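Local structure of UPF0135 protein SA1388 (Staphylococcus aureus subsp. aureus, 3LNL) at residues His16-Ser21 with Asp106-Gly111; Ile66-Leu71 with Tyr331-Met336; Val43-Asp48 with Glu338-Leu343. The protein is of unknown function but belongs to the NIF3 family and forms a toroid-shaped homohexamer whose subunits each carry a dinuclear zinc centre. The protein carries 2 engineered substitutions. All blocks are in the same frame, centred on the assembly; numbering follows the deposited sequence.

Contact 1: His16-Ser21 with Asp106-Gly111. Unlike the reference sequence in segment 106-111: His110 (reference Tyr). With ZN (zinc ion), chain G.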
loop_
_atom_site.group_PDB
_atom_site.type_symbol
_atom_site.label_atom_id
_atom_site.label_comp_id
_atom_site.label_asym_id
_atom_site.label_seq_id
_atom_site.Cartn_x
_atom_site.Cartn_y
_atom_site.Cartn_z
ATOM N N HIS B 16 -21.758 8.676 -27.333
ATOM C CA HIS B 16 -22.293 10.028 -27.385
ATOM C C HIS B 16 -23.332 10.220 -26.268
ATOM O O HIS B 16 -23.276 11.186 -25.533
ATOM C CB HIS B 16 -22.884 10.311 -28.769
ATOM C CG HIS B 16 -23.508 11.660 -28.888
ATOM N ND1 HIS B 16 -22.766 12.808 -29.010
ATOM C CD2 HIS B 16 -24.803 12.050 -28.835
ATOM C CE1 HIS B 16 -23.577 13.851 -29.044
ATOM N NE2 HIS B 16 -24.818 13.419 -28.920
ATOM N N HIS B 17 -24.262 9.277 -26.130
ATOM C CA HIS B 17 -25.351 9.446 -25.198
ATOM C C HIS B 17 -25.051 8.962 -23.789
ATOM O O HIS B 17 -25.633 9.488 -22.840
ATOM C CB HIS B 17 -26.617 8.775 -25.742
ATOM C CG HIS B 17 -27.161 9.408 -26.986
ATOM N ND1 HIS B 17 -27.882 10.587 -26.979
ATOM C CD2 HIS B 17 -27.116 9.004 -28.283
ATOM C CE1 HIS B 17 -28.242 10.887 -28.221
ATOM N NE2 HIS B 17 -27.783 9.946 -29.031
ATOM N N VAL B 18 -24.154 7.984 -23.633
ATOM C CA VAL B 18 -23.866 7.378 -22.323
ATOM C C VAL B 18 -22.358 7.160 -22.238
ATOM O O VAL B 18 -21.849 6.032 -22.418
ATOM C CB VAL B 18 -24.607 6.022 -22.123
ATOM C CG1 VAL B 18 -24.395 5.450 -20.694
ATOM C CG2 VAL B 18 -26.132 6.121 -22.453
ATOM N N PRO B 19 -21.622 8.259 -22.061
ATOM C CA PRO B 19 -20.187 8.217 -22.352
ATOM C C PRO B 19 -19.448 7.154 -21.552
ATOM O O PRO B 19 -19.566 7.119 -20.322
ATOM C CB PRO B 19 -19.689 9.596 -21.946
ATOM C CG PRO B 19 -20.885 10.459 -21.856
ATOM C CD PRO B 19 -22.125 9.630 -21.866
ATOM N N PHE B 20 -18.638 6.353 -22.247
ATOM C CA PHE B 20 -17.934 5.270 -21.574
ATOM C C PHE B 20 -16.964 5.798 -20.515
ATOM O O PHE B 20 -16.695 5.112 -19.527
ATOM C CB PHE B 20 -17.260 4.380 -22.590
ATOM C CG PHE B 20 -18.241 3.539 -23.339
ATOM C CD1 PHE B 20 -18.706 3.925 -24.576
ATOM C CD2 PHE B 20 -18.789 2.408 -22.744
ATOM C CE1 PHE B 20 -19.646 3.168 -25.255
ATOM C CE2 PHE B 20 -19.741 1.643 -23.404
ATOM C CZ PHE B 20 -20.166 2.011 -24.665
ATOM N N SER B 21 -16.501 7.037 -20.696
ATOM C CA SER B 21 -15.592 7.676 -19.765
ATOM C C SER B 21 -16.233 7.962 -18.384
ATOM O O SER B 21 -15.527 8.197 -17.415
ATOM C CB SER B 21 -15.075 8.997 -20.395
ATOM O OG SER B 21 -16.081 10.032 -20.397
ATOM N N ASP B 106 -25.200 3.296 -14.970
ATOM C CA ASP B 106 -25.610 3.543 -13.567
ATOM C C ASP B 106 -25.609 5.023 -13.217
ATOM O O ASP B 106 -26.394 5.448 -12.366
ATOM C CB ASP B 106 -24.736 2.775 -12.550
ATOM C CG ASP B 106 -25.046 1.280 -12.537
ATOM O OD1 ASP B 106 -26.272 0.976 -12.460
ATOM O OD2 ASP B 106 -24.089 0.436 -12.598
ATOM N N VAL B 107 -24.737 5.799 -13.865
ATOM C CA VAL B 107 -24.562 7.198 -13.519
ATOM C C VAL B 107 -25.162 8.177 -14.530
ATOM O O VAL B 107 -25.120 9.398 -14.351
ATOM C CB VAL B 107 -23.089 7.555 -13.305
ATOM C CG1 VAL B 107 -22.431 6.620 -12.225
ATOM C CG2 VAL B 107 -22.312 7.605 -14.670
ATOM N N ASN B 108 -25.794 7.651 -15.561
ATOM C CA ASN B 108 -26.347 8.488 -16.615
ATOM C C ASN B 108 -27.687 9.122 -16.196
ATOM O O ASN B 108 -28.539 8.427 -15.608
ATOM C CB ASN B 108 -26.579 7.625 -17.831
ATOM C CG ASN B 108 -26.840 8.444 -19.051
ATOM O OD1 ASN B 108 -28.004 8.716 -19.390
ATOM N ND2 ASN B 108 -25.748 8.885 -19.709
ATOM N N PRO B 109 -27.905 10.406 -16.545
ATOM C CA PRO B 109 -29.208 11.026 -16.230
ATOM C C PRO B 109 -30.414 10.275 -16.762
ATOM O O PRO B 109 -31.500 10.441 -16.222
ATOM C CB PRO B 109 -29.146 12.401 -16.908
ATOM C CG PRO B 109 -27.670 12.659 -17.245
ATOM C CD PRO B 109 -27.055 11.276 -17.394
ATOM N N HIS B 110 -30.238 9.426 -17.779
ATOM C CA HIS B 110 -31.346 8.592 -18.268
ATOM C C HIS B 110 -31.134 7.120 -17.998
ATOM O O HIS B 110 -31.806 6.271 -18.574
ATOM C CB HIS B 110 -31.555 8.835 -19.760
ATOM C CG HIS B 110 -31.762 10.270 -20.078
ATOM N ND1 HIS B 110 -32.940 10.925 -19.795
ATOM C CD2 HIS B 110 -30.922 11.201 -20.597
ATOM C CE1 HIS B 110 -32.829 12.202 -20.151
ATOM N NE2 HIS B 110 -31.612 12.391 -20.638
ATOM N N GLY B 111 -30.181 6.835 -17.118
ATOM C CA GLY B 111 -29.700 5.463 -16.850
ATOM C C GLY B 111 -30.485 4.650 -15.827
ATOM O O GLY B 111 -31.647 4.906 -15.641
HETATM ZN ZN ZN G . -25.728 -1.129 -12.124
HETATM O O HOH W 1 -28.430 9.268 -22.123
HETATM O O HOH W 2 -24.391 -2.711 -11.861
HETATM O O HOH W 3 -25.319 -1.085 -9.970
#
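Asn108 meets the end of helix 7-17 with its carboxamide, and nearly everything that joins the two segments passes through that one side chain. The direct polar link is a hydrogen bond from Asn108 ND2 to His17 O, 3.2 Å long. It is bent at the hydrogen (143°) and arrives in the carbonyl plane on a lone pair, while His17 O itself lies somewhat out of the plane of the Asn108 amide. Water 1 makes a second, indirect link by donating to both His17 O, at 2.9 Å, and Asn108 OD1, at 2.8 Å. Asn108 OD1 also accepts from His110 N at 2.8 Å, closing an Asx turn inside the type I beta turn from Asn108 to Gly111. The carboxamide is thus held at both ends, which fixes its rotation.

Van der Waals contact is confined mainly to Val18, which crosses Asn108 at about a right angle. With CG of Asn108 anti to its backbone N (chi1 -167°), ND2 lies against both methyls of Val18, 3.8 Å from Val18 CG1, and packs over Val18 CA. Tyr240 of strand 240-253 touches both Asn108 and Pro19, and Trp347 stacks on the ring of His17.

Metal binding occupies the far end of 106-111. Asp106 chelates a zinc ion through both carboxylate oxygens, OD1 at 2.2 Å and OD2 at 2.3 Å; His68, Glu333 and waters 2 and 3 complete the shell. The turn that docks on the end of helix 7-17 thus begins two residues after Asp106, a ligand of this NIF3-family protein's dinuclear zinc site.

Contact 2: Ile66-Leu71 with Tyr331-Met336. With ZN (zinc ion), chain G; ZN (zinc ion), chain F.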
loop_
_atom_site.group_PDB
_atom_site.type_symbol
_atom_site.label_atom_id
_atom_site.label_comp_id
_atom_site.label_asym_id
_atom_site.label_seq_id
_atom_site.Cartn_x
_atom_site.Cartn_y
_atom_site.Cartn_z
ATOM N N ILE B 66 -26.119 -5.898 -26.049
ATOM C CA ILE B 66 -25.677 -4.908 -25.088
ATOM C C ILE B 66 -26.183 -5.298 -23.675
ATOM O O ILE B 66 -27.394 -5.308 -23.412
ATOM C CB ILE B 66 -26.210 -3.504 -25.404
ATOM C CG1 ILE B 66 -25.795 -3.040 -26.794
ATOM C CG2 ILE B 66 -25.626 -2.488 -24.314
ATOM C CD1 ILE B 66 -26.420 -1.700 -27.231
ATOM N N SER B 67 -25.258 -5.612 -22.774
ATOM C CA SER B 67 -25.610 -5.969 -21.421
ATOM C C SER B 67 -25.227 -4.832 -20.488
ATOM O O SER B 67 -24.420 -3.973 -20.849
ATOM C CB SER B 67 -24.913 -7.284 -20.989
ATOM O OG SER B 67 -23.500 -7.086 -20.796
ATOM N N HIS B 68 -25.843 -4.815 -19.306
ATOM C CA HIS B 68 -25.428 -3.917 -18.258
ATOM C C HIS B 68 -24.174 -4.477 -17.578
ATOM O O HIS B 68 -23.126 -3.833 -17.554
ATOM C CB HIS B 68 -26.536 -3.711 -17.235
ATOM C CG HIS B 68 -26.193 -2.739 -16.159
ATOM N ND1 HIS B 68 -25.578 -1.534 -16.409
ATOM C CD2 HIS B 68 -26.376 -2.793 -14.821
ATOM C CE1 HIS B 68 -25.457 -0.865 -15.277
ATOM N NE2 HIS B 68 -25.822 -1.652 -14.277
ATOM N N HIS B 69 -24.260 -5.704 -17.094
ATOM C CA HIS B 69 -23.155 -6.295 -16.380
ATOM C C HIS B 69 -22.122 -6.812 -17.390
ATOM O O HIS B 69 -22.492 -7.455 -18.379
ATOM C CB HIS B 69 -23.612 -7.410 -15.480
ATOM C CG HIS B 69 -24.428 -6.944 -14.308
ATOM N ND1 HIS B 69 -25.396 -7.735 -13.723
ATOM C CD2 HIS B 69 -24.434 -5.779 -13.632
ATOM C CE1 HIS B 69 -25.948 -7.073 -12.722
ATOM N NE2 HIS B 69 -25.329 -5.915 -12.589
ATOM N N PRO B 70 -20.846 -6.577 -17.128
ATOM C CA PRO B 70 -19.805 -7.010 -18.058
ATOM C C PRO B 70 -19.554 -8.510 -17.886
ATOM O O PRO B 70 -19.246 -8.996 -16.804
ATOM C CB PRO B 70 -18.588 -6.151 -17.646
ATOM C CG PRO B 70 -18.827 -5.795 -16.262
ATOM C CD PRO B 70 -20.298 -5.755 -16.046
ATOM N N LEU B 71 -19.673 -9.266 -18.967
ATOM C CA LEU B 71 -19.502 -10.699 -18.900
ATOM C C LEU B 71 -18.050 -11.018 -18.534
ATOM O O LEU B 71 -17.778 -12.040 -17.888
ATOM C CB LEU B 71 -19.847 -11.311 -20.245
ATOM C CG LEU B 71 -19.761 -12.823 -20.429
ATOM C CD1 LEU B 71 -20.731 -13.555 -19.438
ATOM C CD2 LEU B 71 -20.024 -13.213 -21.878
ATOM N N TYR B 331 -31.242 -7.814 -8.650
ATOM C CA TYR B 331 -31.907 -8.177 -9.880
ATOM C C TYR B 331 -32.880 -7.111 -10.438
ATOM O O TYR B 331 -33.137 -7.094 -11.657
ATOM C CB TYR B 331 -32.603 -9.555 -9.791
ATOM C CG TYR B 331 -33.101 -10.012 -11.137
ATOM C CD1 TYR B 331 -32.191 -10.359 -12.131
ATOM C CD2 TYR B 331 -34.444 -9.968 -11.451
ATOM C CE1 TYR B 331 -32.603 -10.675 -13.418
ATOM C CE2 TYR B 331 -34.890 -10.313 -12.731
ATOM C CZ TYR B 331 -33.932 -10.654 -13.725
ATOM O OH TYR B 331 -34.343 -10.999 -14.984
ATOM N N SER B 332 -33.392 -6.211 -9.600
ATOM C CA SER B 332 -34.219 -5.137 -10.080
ATOM C C SER B 332 -33.548 -4.183 -11.067
ATOM O O SER B 332 -34.250 -3.467 -11.754
ATOM C CB SER B 332 -34.885 -4.374 -8.965
ATOM O OG SER B 332 -35.854 -5.174 -8.311
ATOM N N GLU B 333 -32.232 -4.243 -11.222
ATOM C CA GLU B 333 -31.601 -3.599 -12.385
ATOM C C GLU B 333 -32.102 -4.107 -13.748
ATOM O O GLU B 333 -31.827 -3.483 -14.775
ATOM C CB GLU B 333 -30.090 -3.732 -12.307
ATOM C CG GLU B 333 -29.468 -2.965 -11.186
ATOM C CD GLU B 333 -28.005 -2.868 -11.355
ATOM O OE1 GLU B 333 -27.547 -1.784 -11.779
ATOM O OE2 GLU B 333 -27.321 -3.890 -11.157
ATOM N N TYR B 334 -32.873 -5.204 -13.766
ATOM C CA TYR B 334 -33.401 -5.733 -15.048
ATOM C C TYR B 334 -34.259 -4.744 -15.791
ATOM O O TYR B 334 -34.482 -4.914 -16.983
ATOM C CB TYR B 334 -34.224 -7.037 -14.855
ATOM C CG TYR B 334 -35.626 -6.744 -14.382
ATOM C CD1 TYR B 334 -36.621 -6.514 -15.297
ATOM C CD2 TYR B 334 -35.946 -6.644 -13.011
ATOM C CE1 TYR B 334 -37.922 -6.191 -14.911
ATOM C CE2 TYR B 334 -37.285 -6.360 -12.596
ATOM C CZ TYR B 334 -38.254 -6.130 -13.556
ATOM O OH TYR B 334 -39.543 -5.797 -13.227
ATOM N N VAL B 335 -34.727 -3.688 -15.113
ATOM C CA VAL B 335 -35.487 -2.642 -15.783
ATOM C C VAL B 335 -34.689 -2.004 -16.897
ATOM O O VAL B 335 -35.265 -1.359 -17.753
ATOM C CB VAL B 335 -36.004 -1.490 -14.794
ATOM C CG1 VAL B 335 -36.953 -2.086 -13.737
ATOM C CG2 VAL B 335 -34.828 -0.753 -14.129
ATOM N N MET B 336 -33.364 -2.114 -16.901
ATOM C CA MET B 336 -32.616 -1.431 -17.971
ATOM C C MET B 336 -32.747 -2.121 -19.339
ATOM O O MET B 336 -32.326 -1.569 -20.345
ATOM C CB MET B 336 -31.149 -1.142 -17.620
ATOM C CG MET B 336 -30.248 -2.281 -17.246
ATOM S SD MET B 336 -30.067 -3.657 -18.418
ATOM C CE MET B 336 -29.233 -2.785 -19.783
HETATM ZN ZN ZN G . -25.728 -1.129 -12.124
HETATM ZN ZN ZN F . -25.330 -4.425 -10.933
HETATM O O HOH W 4 -23.270 -5.233 -10.569
HETATM O O HOH W 5 -24.809 -3.183 -9.161
HETATM O O HOH W 2 -24.391 -2.711 -11.861
HETATM O O HOH W 3 -25.319 -1.085 -9.970
#
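His68, His69 and Glu333 join the two segments through the dinuclear zinc centre of the NIF3 fold, with the glutamate carboxylate bridging both metals. Coordination dominates. Glu333 OE1 binds the first zinc ion at 2.0 Å, where His68 NE2 is also a ligand, and Glu333 OE2 binds the second at 2.1 Å, where His69 NE2 joins it. Water 2 bridges the pair as well, and Asp106 and His330 complete the protein ligands of the first and second zinc respectively. Each carboxylate oxygen lies at the edge of its histidine ring, with the ring planes turned 86° (His68) and 57° (His69) from the carboxylate; these close N and O atoms share a metal and are not hydrogen-bonded.

Second-shell hydrogen bonds orient the imidazoles: ND1 of His68 is paired with Met101 O, and ND1 of His69 with Asp48 OD1. His312 and His313 of a second subunit pack against the His69 ring, bringing the metal site to a subunit interface. Within 66-71, Ser67 OG donates to His69 O at 2.6 Å, from above the carbonyl plane.

Nonpolar contact is supplied by Met336, whose side chain folds back on itself with chi2 and chi3 both near +60°. That bend lays its thioether alongside the base of His68, placing Met336 SD 3.7 Å and Met336 CE 3.8 Å from His68 CB.

Contact 3: Val43-Asp48 with Glu338-Leu343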
loop_
_atom_site.group_PDB
_atom_site.type_symbol
_atom_site.label_atom_id
_atom_site.label_comp_id
_atom_site.label_asym_id
_atom_site.label_seq_id
_atom_site.Cartn_x
_atom_site.Cartn_y
_atom_site.Cartn_z
ATOM N N VAL B 43 -30.059 -5.689 -32.380
ATOM C CA VAL B 43 -29.574 -5.483 -31.013
ATOM C C VAL B 43 -30.556 -6.042 -29.934
ATOM O O VAL B 43 -31.738 -5.706 -29.924
ATOM C CB VAL B 43 -29.281 -3.953 -30.730
ATOM C CG1 VAL B 43 -28.774 -3.697 -29.245
ATOM C CG2 VAL B 43 -28.280 -3.361 -31.803
ATOM N N LEU B 44 -30.009 -6.877 -29.045
ATOM C CA LEU B 44 -30.678 -7.439 -27.912
ATOM C C LEU B 44 -30.092 -6.863 -26.670
ATOM O O LEU B 44 -28.874 -7.013 -26.432
ATOM C CB LEU B 44 -30.501 -8.960 -27.892
ATOM C CG LEU B 44 -31.335 -9.779 -26.919
ATOM C CD1 LEU B 44 -32.856 -9.651 -27.254
ATOM C CD2 LEU B 44 -30.822 -11.245 -26.988
ATOM N N THR B 45 -30.931 -6.216 -25.862
ATOM C CA THR B 45 -30.500 -5.725 -24.536
ATOM C C THR B 45 -30.701 -6.755 -23.404
ATOM O O THR B 45 -31.624 -7.569 -23.448
ATOM C CB THR B 45 -31.195 -4.396 -24.157
ATOM O OG1 THR B 45 -32.601 -4.631 -23.892
ATOM C CG2 THR B 45 -31.003 -3.344 -25.284
ATOM N N ALA B 46 -29.790 -6.724 -22.417
ATOM C CA ALA B 46 -29.737 -7.742 -21.398
ATOM C C ALA B 46 -29.175 -7.122 -20.104
ATOM O O ALA B 46 -28.455 -6.117 -20.179
ATOM C CB ALA B 46 -28.852 -8.889 -21.874
ATOM N N LEU B 47 -29.500 -7.717 -18.946
ATOM C CA LEU B 47 -28.829 -7.339 -17.715
ATOM C C LEU B 47 -27.507 -8.106 -17.624
ATOM O O LEU B 47 -26.411 -7.502 -17.526
ATOM C CB LEU B 47 -29.732 -7.618 -16.487
ATOM C CG LEU B 47 -29.146 -7.496 -15.094
ATOM C CD1 LEU B 47 -28.606 -6.048 -14.903
ATOM C CD2 LEU B 47 -30.173 -7.868 -13.982
ATOM N N ASP B 48 -27.610 -9.429 -17.652
ATOM C CA ASP B 48 -26.499 -10.340 -17.643
ATOM C C ASP B 48 -26.604 -11.133 -18.945
ATOM O O ASP B 48 -27.700 -11.632 -19.287
ATOM C CB ASP B 48 -26.600 -11.335 -16.485
ATOM C CG ASP B 48 -26.235 -10.689 -15.140
ATOM O OD1 ASP B 48 -25.086 -10.271 -15.005
ATOM O OD2 ASP B 48 -27.083 -10.656 -14.241
ATOM N N GLU B 338 -35.652 -3.085 -21.046
ATOM C CA GLU B 338 -36.656 -2.276 -21.710
ATOM C C GLU B 338 -36.263 -0.808 -21.736
ATOM O O GLU B 338 -36.482 -0.134 -22.731
ATOM C CB GLU B 338 -38.042 -2.396 -21.051
ATOM C CG GLU B 338 -38.685 -3.802 -21.168
ATOM C CD GLU B 338 -39.151 -4.187 -22.574
ATOM O OE1 GLU B 338 -39.577 -5.357 -22.719
ATOM O OE2 GLU B 338 -39.091 -3.367 -23.516
ATOM N N GLY B 339 -35.655 -0.313 -20.668
ATOM C CA GLY B 339 -35.276 1.092 -20.661
ATOM C C GLY B 339 -34.234 1.413 -21.726
ATOM O O GLY B 339 -34.307 2.445 -22.395
ATOM N N LEU B 340 -33.231 0.565 -21.855
ATOM C CA LEU B 340 -32.180 0.815 -22.826
ATOM C C LEU B 340 -32.697 0.567 -24.251
ATOM O O LEU B 340 -32.313 1.299 -25.196
ATOM C CB LEU B 340 -30.947 -0.041 -22.561
ATOM C CG LEU B 340 -29.768 0.143 -23.534
ATOM C CD1 LEU B 340 -29.209 1.660 -23.462
ATOM C CD2 LEU B 340 -28.669 -0.931 -23.193
ATOM N N LYS B 341 -33.601 -0.405 -24.405
ATOM C CA LYS B 341 -34.255 -0.617 -25.686
ATOM C C LYS B 341 -34.960 0.655 -26.132
ATOM O O LYS B 341 -34.821 1.068 -27.277
ATOM C CB LYS B 341 -35.250 -1.755 -25.668
ATOM C CG LYS B 341 -36.172 -1.756 -26.949
ATOM C CD LYS B 341 -37.459 -2.419 -26.743
ATOM C CE LYS B 341 -38.303 -2.402 -28.011
ATOM N NZ LYS B 341 -39.281 -3.525 -28.021
ATOM N N THR B 342 -35.714 1.276 -25.225
ATOM C CA THR B 342 -36.432 2.507 -25.559
ATOM C C THR B 342 -35.452 3.635 -25.939
ATOM O O THR B 342 -35.582 4.283 -26.981
ATOM C CB THR B 342 -37.357 2.936 -24.395
ATOM O OG1 THR B 342 -38.313 1.909 -24.216
ATOM C CG2 THR B 342 -38.075 4.350 -24.687
ATOM N N LEU B 343 -34.444 3.825 -25.118
ATOM C CA LEU B 343 -33.417 4.818 -25.427
ATOM C C LEU B 343 -32.824 4.573 -26.822
ATOM O O LEU B 343 -32.768 5.472 -27.656
ATOM C CB LEU B 343 -32.310 4.802 -24.389
ATOM C CG LEU B 343 -32.638 5.320 -22.978
ATOM C CD1 LEU B 343 -31.458 5.092 -22.077
ATOM C CD2 LEU B 343 -33.087 6.823 -22.971
#
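This is a helix-on-sheet packing contact, in which helix 336-350 lies over strand 43-46 of the five-stranded mixed sheet. The short segments run roughly antiparallel, at 145°, and their axes approach to 7.9 Å. Thr45 is the strand residue that carries the contact, with its side chain directed at the helix.

Its methyl does the touching: Thr45 CG2 lies 4.0 Å from Leu340 CD2 and equally 4.0 Å from the backbone Lys341 N, so it rests against both a leucine branch and the helix backbone. Leu340, whose CG stands anti to the backbone N (chi1 180°), extends its branched end toward the sheet and meets the threonine at a slant. The other branch of Thr45 is polar and is satisfied at the helix start, where Thr45 OG1 forms a hydrogen bond with Lys337 O. Thr45 OG1 also lies 4.3 Å from Lys341 CB, although the lysine chain then leads away from the strand.

Neighbouring strands extend the packing surface. Leu340 also touches Ile66 of strand 64-67, while Lys341 reaches Val357 and Glu338 reaches Ala359 on strand 357-359. Leu44 and Ala46 instead pack on helix 51-60, so strand 43-46 is sandwiched between two helices.

In the fold
From the N terminus, helix 7-17 ends in the first segment of contact 1, whose loop closes at 106-111 after the chain has built much of the five-stranded sheet. Contact 3 starts within that loop at 43-48 and closes far along the chain on helix 336-350; contact 2 is nested inside it, from 66-71 to 331-336. Contact 1 crosses both. Contacts 1 and 2 share a zinc ion and waters 2 and 3, whereas the first segments of contacts 2 and 3 lie on neighbouring strands and Met336 SD approaches Ala46 O. Contacts 2 and 3 join the N- and C-terminal NIF3 regions across the intervening PII-like insertion, while contact 1 ties parts of the N-terminal region together.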